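Local coordinates for protein chitinase (Jonesia denitrificans, PDB 5VG0) that uses a copper ion held in a histidine brace to bind dioxygen, as the lytic polysaccharide monooxygenase domain of a longer protein that probably degrades chitin, at residues G2-P7 with N135-V140; S32-K37 with T129-Y134; F86-L91 with G116-L121. All coordinates share one frame; numbering follows the deposited sequence. Where two conformers were deposited one is given.

How the contacts relate
All three contacts lie in one lytic polysaccharide monooxygenase domain and meet around strand 131-141. Contact 1 closes the longest loop, from the N-terminal strand 2-6 to 135-140; contact 2 is nested inside it and contact 3 inside contact 2. Contact 2 adds the short strand 34-36 to the beginning of strand 131-141, where the peroxide lies. Contact 3 joins strands 80-87 and 118-126, and strand 118-126 in turn pairs with 131-141 through Met137 N and Ile120 O. The centres of contacts 1 and 3 are about 11 Å apart, and those of contacts 2 and 3 about 19 Å. Strand 131-141, shared by contacts 1 and 2, thus runs from the copper end of the fold into its core.

Contact 1 (G2-P7 with N135-V140); sequences GWVTDP and NCMDVV
Val4 and Asn135 face each other with their CA atoms 6.6 Å apart, where strands 2-6 and 135-140 run nearly parallel, 15° between their directions and 7.5 Å between their axes. At that spacing side chains fill the space between the backbones. The amide of Asn135 reaches across: with CG anti to its own carbonyl carbon (chi1 -78°), OD1 comes to Val4 N at 2.9 Å. The bond is straight at the hydrogen, 166°, but the N-H arrives from above the carbonyl plane. OD1 also lies 3.4 Å from Trp3 CB, and it takes a second, weak hydrogen bond from Ser9 OG, so this buried oxygen has more than one partner. The two strands belong to different sheets, 2-6 to a three-stranded antiparallel one and 135-140 to the larger mixed one, packed face to face as in the beta-sandwich core of lytic polysaccharide monooxygenases. Further along, apolar groups take over. In the Met137 conformer described here, one of two, the chain bends at chi2 and chi3 and crosses Val4 at about a right angle, with SD 3.8 Å from Val4 CG1. Pro7, after a cis peptide bond, brings its ring to the end of the contact: its CG lies 4.4 Å from Val139 CG1. Cys136 points away from strand 2-6 and is disulfide-bonded to Cys42.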
loop_
_atom_site.group_PDB
_atom_site.type_symbol
_atom_site.label_atom_id
_atom_site.label_comp_id
_atom_site.label_asym_id
_atom_site.label_seq_id
_atom_site.Cartn_x
_atom_site.Cartn_y
_atom_site.Cartn_z
ATOM N N GLY A 2 4.449 -4.080 7.572
ATOM C CA GLY A 2 5.190 -3.953 6.331
ATOM C C GLY A 2 4.560 -2.884 5.477
ATOM O O GLY A 2 3.471 -2.387 5.769
ATOM N N TRP A 3 5.261 -2.518 4.413
ATOM C CA TRP A 3 4.782 -1.457 3.534
ATOM C C TRP A 3 5.367 -1.636 2.136
ATOM O O TRP A 3 6.334 -2.371 1.931
ATOM C CB TRP A 3 5.050 -0.059 4.100
ATOM C CG TRP A 3 6.438 0.463 4.033
ATOM C CD1 TRP A 3 6.872 1.427 3.188
ATOM C CD2 TRP A 3 7.563 0.129 4.863
ATOM N NE1 TRP A 3 8.188 1.722 3.422
ATOM C CE2 TRP A 3 8.640 0.939 4.449
ATOM C CE3 TRP A 3 7.759 -0.764 5.912
ATOM C CZ2 TRP A 3 9.902 0.868 5.035
ATOM C CZ3 TRP A 3 9.005 -0.830 6.505
ATOM C CH2 TRP A 3 10.064 -0.023 6.062
ATOM N N VAL A 4 4.772 -0.933 1.184
ATOM C CA VAL A 4 5.194 -0.973 -0.209
ATOM C C VAL A 4 6.256 0.090 -0.436
ATOM O O VAL A 4 6.021 1.284 -0.212
ATOM C CB VAL A 4 4.001 -0.770 -1.150
ATOM C CG1 VAL A 4 4.463 -0.697 -2.587
ATOM C CG2 VAL A 4 2.988 -1.889 -0.979
ATOM N N THR A 5 7.419 -0.340 -0.895
ATOM C CA THR A 5 8.548 0.555 -1.084
ATOM C C THR A 5 8.738 1.003 -2.528
ATOM O O THR A 5 9.365 2.035 -2.751
ATOM C CB THR A 5 9.833 -0.099 -0.585
ATOM O OG1 THR A 5 10.063 -1.284 -1.336
ATOM C CG2 THR A 5 9.749 -0.454 0.898
ATOM N N ASP A 6 8.232 0.265 -3.510
ATOM C CA ASP A 6 8.437 0.601 -4.908
ATOM C C ASP A 6 7.286 0.018 -5.733
ATOM O O ASP A 6 7.013 -1.158 -5.657
ATOM C CB ASP A 6 9.759 0.046 -5.401
ATOM C CG ASP A 6 10.077 0.505 -6.799
ATOM O OD1 ASP A 6 9.957 1.716 -7.055
ATOM O OD2 ASP A 6 10.434 -0.343 -7.637
ATOM N N PRO A 7 6.563 0.857 -6.497
ATOM C CA PRO A 7 6.578 2.317 -6.433
ATOM C C PRO A 7 6.225 2.735 -5.012
ATOM O O PRO A 7 5.461 2.054 -4.336
ATOM C CB PRO A 7 5.492 2.733 -7.431
ATOM C CG PRO A 7 4.675 1.572 -7.676
ATOM C CD PRO A 7 5.448 0.351 -7.319
ATOM N N ASN A 135 -1.909 0.289 1.960
ATOM C CA ASN A 135 -0.875 1.067 1.287
ATOM C C ASN A 135 -1.417 1.663 -0.004
ATOM O O ASN A 135 -1.749 0.915 -0.930
ATOM C CB ASN A 135 0.338 0.207 0.906
ATOM C CG ASN A 135 1.273 -0.104 2.084
ATOM O OD1 ASN A 135 2.382 0.390 2.122
ATOM N ND2 ASN A 135 0.817 -0.891 3.033
ATOM N N CYS A 136 -1.460 2.987 -0.095
ATOM C CA CYS A 136 -1.797 3.667 -1.340
ATOM C C CYS A 136 -0.549 4.117 -2.076
ATOM O O CYS A 136 0.375 4.656 -1.468
ATOM C CB CYS A 136 -2.653 4.888 -1.052
ATOM S SG CYS A 136 -4.355 4.441 -0.802
ATOM N N MET A 137 -0.577 3.970 -3.394
ATOM C CA MET A 137 0.493 4.402 -4.287
ATOM C C MET A 137 -0.129 5.291 -5.355
ATOM O O MET A 137 -1.024 4.857 -6.086
ATOM C CB MET A 137 1.176 3.217 -4.980
ATOM C CG MET A 137 2.092 2.353 -4.127
ATOM S SD MET A 137 1.361 1.459 -2.740
ATOM C CE MET A 137 0.252 0.378 -3.620
ATOM N N ASP A 138 0.349 6.510 -5.458
ATOM C CA ASP A 138 -0.093 7.451 -6.484
ATOM C C ASP A 138 0.816 7.310 -7.691
ATOM O O ASP A 138 2.030 7.495 -7.578
ATOM C CB ASP A 138 -0.069 8.872 -5.939
ATOM C CG ASP A 138 -0.996 9.019 -4.764
ATOM O OD1 ASP A 138 -2.216 8.850 -4.957
ATOM O OD2 ASP A 138 -0.507 9.287 -3.655
ATOM N N VAL A 139 0.224 6.982 -8.838
ATOM C CA VAL A 139 0.991 6.646 -10.020
ATOM C C VAL A 139 0.430 7.371 -11.227
ATOM O O VAL A 139 -0.730 7.777 -11.266
ATOM C CB VAL A 139 1.019 5.119 -10.276
ATOM C CG1 VAL A 139 1.706 4.411 -9.126
ATOM C CG2 VAL A 139 -0.388 4.551 -10.517
ATOM N N VAL A 140 1.286 7.539 -12.224
ATOM C CA VAL A 140 0.881 7.983 -13.547
ATOM C C VAL A 140 1.347 6.906 -14.507
ATOM O O VAL A 140 2.549 6.643 -14.614
ATOM C CB VAL A 140 1.474 9.351 -13.929
ATOM C CG1 VAL A 140 0.969 9.759 -15.309
ATOM C CG2 VAL A 140 1.130 10.397 -12.892
#

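Contact 2 (S32-K37 with T129-Y134); sequences SVEAPK and TNNAFY. With PER (peroxide ion), chain D.
Glu34 has CG anti to its backbone N (chi1 -175°) and extends straight beyond it, which lays the chain across Phe133 and carries the carboxylate past the ring's far end. Its CG sits over the face of that ring, 4.2 Å from the centroid, in a CH-pi contact. At the tip, OE2 takes a weak hydrogen bond from Asn131 ND2 at 3.1 Å and a further one from a water that also bonds Thr129 OG1. Peroxide O1 lies 3.2 Å from Glu34 OE2 and, in the plane of the Phe133 ring at its edge, 3.4 Å from CZ. This pocket is built on an antiparallel pairing of strands 34-36 and 131-134, in which Ala35 and Ala132 exchange both backbone hydrogen bonds. On the other side of the pairing, Tyr134 OH donates to Pro36 O at 2.7 Å and is itself met by Ala39 N. Lys37 runs out extended so that NZ reaches Thr129 O at 2.8 Å, and it also bonds Val126 O and a water held by Asn130 OD1. An alanine at Lys37 would probably leave the carbonyls of Thr129 and Val126 without their shared donor and the loop between them less firmly held.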
loop_
_atom_site.group_PDB
_atom_site.type_symbol
_atom_site.label_atom_id
_atom_site.label_comp_id
_atom_site.label_asym_id
_atom_site.label_seq_id
_atom_site.Cartn_x
_atom_site.Cartn_y
_atom_site.Cartn_z
ATOM N N SER A 32 3.225 0.381 9.896
ATOM C CA SER A 32 2.229 0.167 10.936
ATOM C C SER A 32 0.801 0.525 10.540
ATOM O O SER A 32 -0.036 0.689 11.434
ATOM C CB SER A 32 2.628 0.930 12.188
ATOM O OG SER A 32 3.883 0.444 12.623
ATOM N N VAL A 33 0.483 0.623 9.247
ATOM C CA VAL A 33 -0.855 1.052 8.852
ATOM C C VAL A 33 -1.788 -0.151 8.857
ATOM O O VAL A 33 -2.137 -0.716 7.818
ATOM C CB VAL A 33 -0.859 1.816 7.522
ATOM C CG1 VAL A 33 -2.243 2.384 7.258
ATOM C CG2 VAL A 33 0.182 2.942 7.553
ATOM N N GLU A 34 -2.192 -0.515 10.060
ATOM C CA GLU A 34 -2.973 -1.697 10.363
ATOM C C GLU A 34 -4.372 -1.260 10.765
ATOM O O GLU A 34 -4.532 -0.332 11.561
ATOM C CB GLU A 34 -2.316 -2.422 11.544
ATOM C CG GLU A 34 -2.935 -3.739 11.898
ATOM C CD GLU A 34 -2.224 -4.427 13.017
ATOM O OE1 GLU A 34 -1.599 -3.744 13.844
ATOM O OE2 GLU A 34 -2.272 -5.667 13.060
ATOM N N ALA A 35 -5.389 -1.934 10.243
ATOM C CA ALA A 35 -6.765 -1.631 10.612
ATOM C C ALA A 35 -7.613 -2.847 10.294
ATOM O O ALA A 35 -7.170 -3.755 9.593
ATOM C CB ALA A 35 -7.281 -0.393 9.862
ATOM N N PRO A 36 -8.850 -2.885 10.765
ATOM C CA PRO A 36 -9.685 -4.048 10.465
ATOM C C PRO A 36 -9.843 -4.268 8.972
ATOM O O PRO A 36 -9.848 -3.333 8.169
ATOM C CB PRO A 36 -11.020 -3.706 11.127
ATOM C CG PRO A 36 -10.645 -2.817 12.257
ATOM C CD PRO A 36 -9.510 -1.985 11.726
ATOM N N LYS A 37 -10.014 -5.538 8.613
ATOM C CA LYS A 37 -10.295 -5.933 7.245
ATOM C C LYS A 37 -11.530 -5.230 6.708
ATOM O O LYS A 37 -12.474 -4.925 7.439
ATOM C CB LYS A 37 -10.511 -7.449 7.196
ATOM C CG LYS A 37 -9.216 -8.223 7.354
ATOM C CD LYS A 37 -9.447 -9.692 7.660
ATOM C CE LYS A 37 -8.143 -10.434 7.879
ATOM N NZ LYS A 37 -8.352 -11.849 8.261
ATOM N N THR A 129 -5.576 -12.934 12.107
ATOM C CA THR A 129 -6.139 -11.828 12.866
ATOM C C THR A 129 -7.237 -11.220 12.017
ATOM O O THR A 129 -7.435 -11.624 10.872
ATOM C CB THR A 129 -5.117 -10.744 13.215
ATOM O OG1 THR A 129 -4.826 -10.016 12.022
ATOM C CG2 THR A 129 -3.841 -11.344 13.811
ATOM N N ASN A 130 -7.942 -10.231 12.562
ATOM C CA ASN A 130 -8.943 -9.515 11.785
ATOM C C ASN A 130 -8.402 -8.259 11.125
ATOM O O ASN A 130 -9.193 -7.412 10.699
ATOM C CB ASN A 130 -10.171 -9.154 12.622
ATOM C CG ASN A 130 -11.357 -8.778 11.756
ATOM O OD1 ASN A 130 -11.690 -9.474 10.800
ATOM N ND2 ASN A 130 -12.000 -7.669 12.083
ATOM N N ASN A 131 -7.093 -8.127 11.014
ATOM C CA ASN A 131 -6.508 -6.912 10.469
ATOM C C ASN A 131 -5.933 -7.098 9.078
ATOM O O ASN A 131 -5.610 -8.196 8.626
ATOM C CB ASN A 131 -5.439 -6.364 11.405
ATOM C CG ASN A 131 -6.021 -5.900 12.703
ATOM O OD1 ASN A 131 -7.173 -5.457 12.762
ATOM N ND2 ASN A 131 -5.260 -6.053 13.762
ATOM N N ALA A 132 -5.809 -5.961 8.422
ATOM C CA ALA A 132 -5.114 -5.822 7.160
ATOM C C ALA A 132 -4.199 -4.610 7.252
ATOM O O ALA A 132 -4.347 -3.752 8.124
ATOM C CB ALA A 132 -6.090 -5.651 6.007
ATOM N N PHE A 133 -3.250 -4.546 6.326
ATOM C CA PHE A 133 -2.365 -3.408 6.173
ATOM C C PHE A 133 -2.688 -2.706 4.865
ATOM O O PHE A 133 -2.945 -3.346 3.850
ATOM C CB PHE A 133 -0.888 -3.836 6.225
ATOM C CG PHE A 133 -0.490 -4.310 7.577
ATOM C CD1 PHE A 133 -0.810 -5.581 8.009
ATOM C CD2 PHE A 133 0.151 -3.455 8.457
ATOM C CE1 PHE A 133 -0.504 -5.986 9.292
ATOM C CE2 PHE A 133 0.457 -3.866 9.727
ATOM C CZ PHE A 133 0.113 -5.129 10.151
ATOM N N TYR A 134 -2.666 -1.378 4.894
ATOM C CA TYR A 134 -3.215 -0.545 3.832
ATOM C C TYR A 134 -2.126 0.361 3.274
ATOM O O TYR A 134 -1.530 1.143 4.011
ATOM C CB TYR A 134 -4.370 0.283 4.383
ATOM C CG TYR A 134 -5.573 -0.556 4.758
ATOM C CD1 TYR A 134 -5.663 -1.195 5.995
ATOM C CD2 TYR A 134 -6.612 -0.742 3.855
ATOM C CE1 TYR A 134 -6.768 -1.986 6.311
ATOM C CE2 TYR A 134 -7.710 -1.514 4.175
ATOM C CZ TYR A 134 -7.784 -2.138 5.394
ATOM O OH TYR A 134 -8.902 -2.900 5.654
HETATM O O1 PER D . 0.681 -6.951 12.961
HETATM O O2 PER D . 1.984 -7.102 13.656
HETATM O O HOH W 1 -2.673 -8.197 12.272
HETATM O O HOH W 2 -10.609 -12.000 10.505
#

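Contact 3 (F86-L91 with G116-L121)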
loop_
_atom_site.group_PDB
_atom_site.type_symbol
_atom_site.label_atom_id
_atom_site.label_comp_id
_atom_site.label_asym_id
_atom_site.label_seq_id
_atom_site.Cartn_x
_atom_site.Cartn_y
_atom_site.Cartn_z
ATOM N N PHE A 86 -6.264 -2.789 -5.602
ATOM C CA PHE A 86 -7.380 -2.013 -6.124
ATOM C C PHE A 86 -6.828 -0.862 -6.945
ATOM O O PHE A 86 -5.786 -0.298 -6.614
ATOM C CB PHE A 86 -8.216 -1.412 -4.978
ATOM C CG PHE A 86 -8.859 -2.416 -4.072
ATOM C CD1 PHE A 86 -8.133 -3.067 -3.090
ATOM C CD2 PHE A 86 -10.212 -2.679 -4.182
ATOM C CE1 PHE A 86 -8.748 -3.995 -2.268
ATOM C CE2 PHE A 86 -10.811 -3.602 -3.356
ATOM C CZ PHE A 86 -10.074 -4.254 -2.397
ATOM N N VAL A 87 -7.520 -0.503 -8.016
ATOM C CA VAL A 87 -7.203 0.688 -8.788
ATOM C C VAL A 87 -8.394 1.619 -8.649
ATOM O O VAL A 87 -9.513 1.266 -9.030
ATOM C CB VAL A 87 -6.899 0.352 -10.253
ATOM C CG1 VAL A 87 -6.701 1.624 -11.067
ATOM C CG2 VAL A 87 -5.697 -0.578 -10.313
ATOM N N ASP A 88 -8.168 2.784 -8.057
ATOM C CA ASP A 88 -9.229 3.762 -7.815
ATOM C C ASP A 88 -10.432 3.119 -7.124
ATOM O O ASP A 88 -11.580 3.405 -7.446
ATOM C CB ASP A 88 -9.635 4.459 -9.105
ATOM C CG ASP A 88 -8.465 5.062 -9.834
ATOM O OD1 ASP A 88 -7.535 5.600 -9.200
ATOM O OD2 ASP A 88 -8.502 5.005 -11.075
ATOM N N GLY A 89 -10.175 2.221 -6.176
ATOM C CA GLY A 89 -11.210 1.669 -5.333
ATOM C C GLY A 89 -11.869 0.413 -5.842
ATOM O O GLY A 89 -12.738 -0.128 -5.142
ATOM N N GLN A 90 -11.499 -0.072 -7.028
ATOM C CA GLN A 90 -12.084 -1.275 -7.610
ATOM C C GLN A 90 -11.033 -2.366 -7.691
ATOM O O GLN A 90 -9.890 -2.132 -8.082
ATOM C CB GLN A 90 -12.645 -0.995 -8.996
ATOM C CG GLN A 90 -14.044 -0.339 -8.995
ATOM C CD GLN A 90 -14.027 1.093 -8.494
ATOM O OE1 GLN A 90 -13.395 1.966 -9.088
ATOM N NE2 GLN A 90 -14.720 1.341 -7.395
ATOM N N LEU A 91 -11.422 -3.566 -7.307
ATOM C CA LEU A 91 -10.480 -4.663 -7.224
ATOM C C LEU A 91 -9.934 -4.992 -8.606
ATOM O O LEU A 91 -10.687 -5.185 -9.563
ATOM C CB LEU A 91 -11.178 -5.881 -6.618
ATOM C CG LEU A 91 -10.315 -7.118 -6.395
ATOM C CD1 LEU A 91 -9.192 -6.863 -5.394
ATOM C CD2 LEU A 91 -11.176 -8.291 -5.942
ATOM N N GLY A 116 -2.911 6.987 -17.373
ATOM C CA GLY A 116 -3.273 8.208 -16.681
ATOM C C GLY A 116 -2.968 8.138 -15.201
ATOM O O GLY A 116 -2.247 7.275 -14.714
ATOM N N GLU A 117 -3.538 9.083 -14.475
ATOM C CA GLU A 117 -3.309 9.223 -13.042
ATOM C C GLU A 117 -4.269 8.320 -12.278
ATOM O O GLU A 117 -5.483 8.393 -12.474
ATOM C CB GLU A 117 -3.555 10.670 -12.620
ATOM C CG GLU A 117 -2.683 11.683 -13.328
ATOM C CD GLU A 117 -3.146 13.106 -13.092
ATOM O OE1 GLU A 117 -3.539 13.421 -11.949
ATOM O OE2 GLU A 117 -3.136 13.900 -14.052
ATOM N N HIS A 118 -3.724 7.493 -11.388
ATOM C CA HIS A 118 -4.526 6.570 -10.595
ATOM C C HIS A 118 -3.904 6.402 -9.226
ATOM O O HIS A 118 -2.731 6.693 -9.012
ATOM C CB HIS A 118 -4.622 5.198 -11.274
ATOM C CG HIS A 118 -5.225 5.306 -12.618
ATOM N ND1 HIS A 118 -6.584 5.422 -12.798
ATOM C CD2 HIS A 118 -4.667 5.405 -13.845
ATOM C CE1 HIS A 118 -6.840 5.567 -14.082
ATOM N NE2 HIS A 118 -5.693 5.574 -14.740
ATOM N N THR A 119 -4.708 5.900 -8.310
ATOM C CA THR A 119 -4.225 5.505 -6.994
ATOM C C THR A 119 -4.444 4.007 -6.837
ATOM O O THR A 119 -5.576 3.528 -6.966
ATOM C CB THR A 119 -4.909 6.277 -5.871
ATOM O OG1 THR A 119 -4.631 7.677 -6.051
ATOM C CG2 THR A 119 -4.390 5.847 -4.509
ATOM N N ILE A 120 -3.369 3.281 -6.594
ATOM C CA ILE A 120 -3.440 1.852 -6.307
ATOM C C ILE A 120 -3.515 1.687 -4.800
ATOM O O ILE A 120 -2.700 2.264 -4.080
ATOM C CB ILE A 120 -2.199 1.123 -6.847
ATOM C CG1 ILE A 120 -2.049 1.334 -8.350
ATOM C CG2 ILE A 120 -2.255 -0.361 -6.502
ATOM C CD1 ILE A 120 -0.763 0.820 -8.915
ATOM N N LEU A 121 -4.479 0.913 -4.311
ATOM C CA LEU A 121 -4.520 0.505 -2.913
ATOM C C LEU A 121 -4.129 -0.960 -2.832
ATOM O O LEU A 121 -4.741 -1.806 -3.493
ATOM C CB LEU A 121 -5.913 0.700 -2.322
ATOM C CG LEU A 121 -6.122 0.096 -0.918
ATOM C CD1 LEU A 121 -5.284 0.823 0.117
ATOM C CD2 LEU A 121 -7.583 0.071 -0.548
HETATM O O HOH W 3 -7.566 2.365 -4.950
#
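His118 ND1 donates to Asp88 OD2 at 2.6 Å, a short and nearly straight bond of 165°. The carboxylate oxygen offers its syn lone pair and lies close to the plane of the imidazole, while the carboxylate itself is turned 33° from that plane. Its other oxygen, OD1, accepts the backbone N of Thr119 at 3.0 Å, met almost end-on. One side chain thus holds two successive residues of the opposite strand, and with both oxygens engaged the carboxylate is hindered from rotating. CG of Asp88 anti to the carbonyl carbon (chi1 -53°) places the carboxylate beside its own backbone N, within range of both His118 and Thr119. Asp88 N bonds Thr119 O at 2.9 Å. That carbonyl also accepts from a water, which in turn takes the N-H of Gly89. The setting is a tight beta hairpin: a type I' turn from Val87 to Gln90 joins strands 80-87 and 90-96, with strand 118-126 alongside. Phe86 and Leu121 form an antiparallel hydrogen-bonded pair, Phe86 N reaching Leu121 O at 2.8 Å. Their side chains lie side by side, CD1 of the phenyl 4.1 Å from Leu121 CD2, and Leu91 CD1 sits above one face of the ring, toward its rim. Val87 CG1 rests 4.1 Å from CB of His118. Since His118 NE2 is bonded to the carbonyl oxygen of Thr115, both ring nitrogens appear to act as donors, consistent with a positively charged imidazolium paired with Asp88.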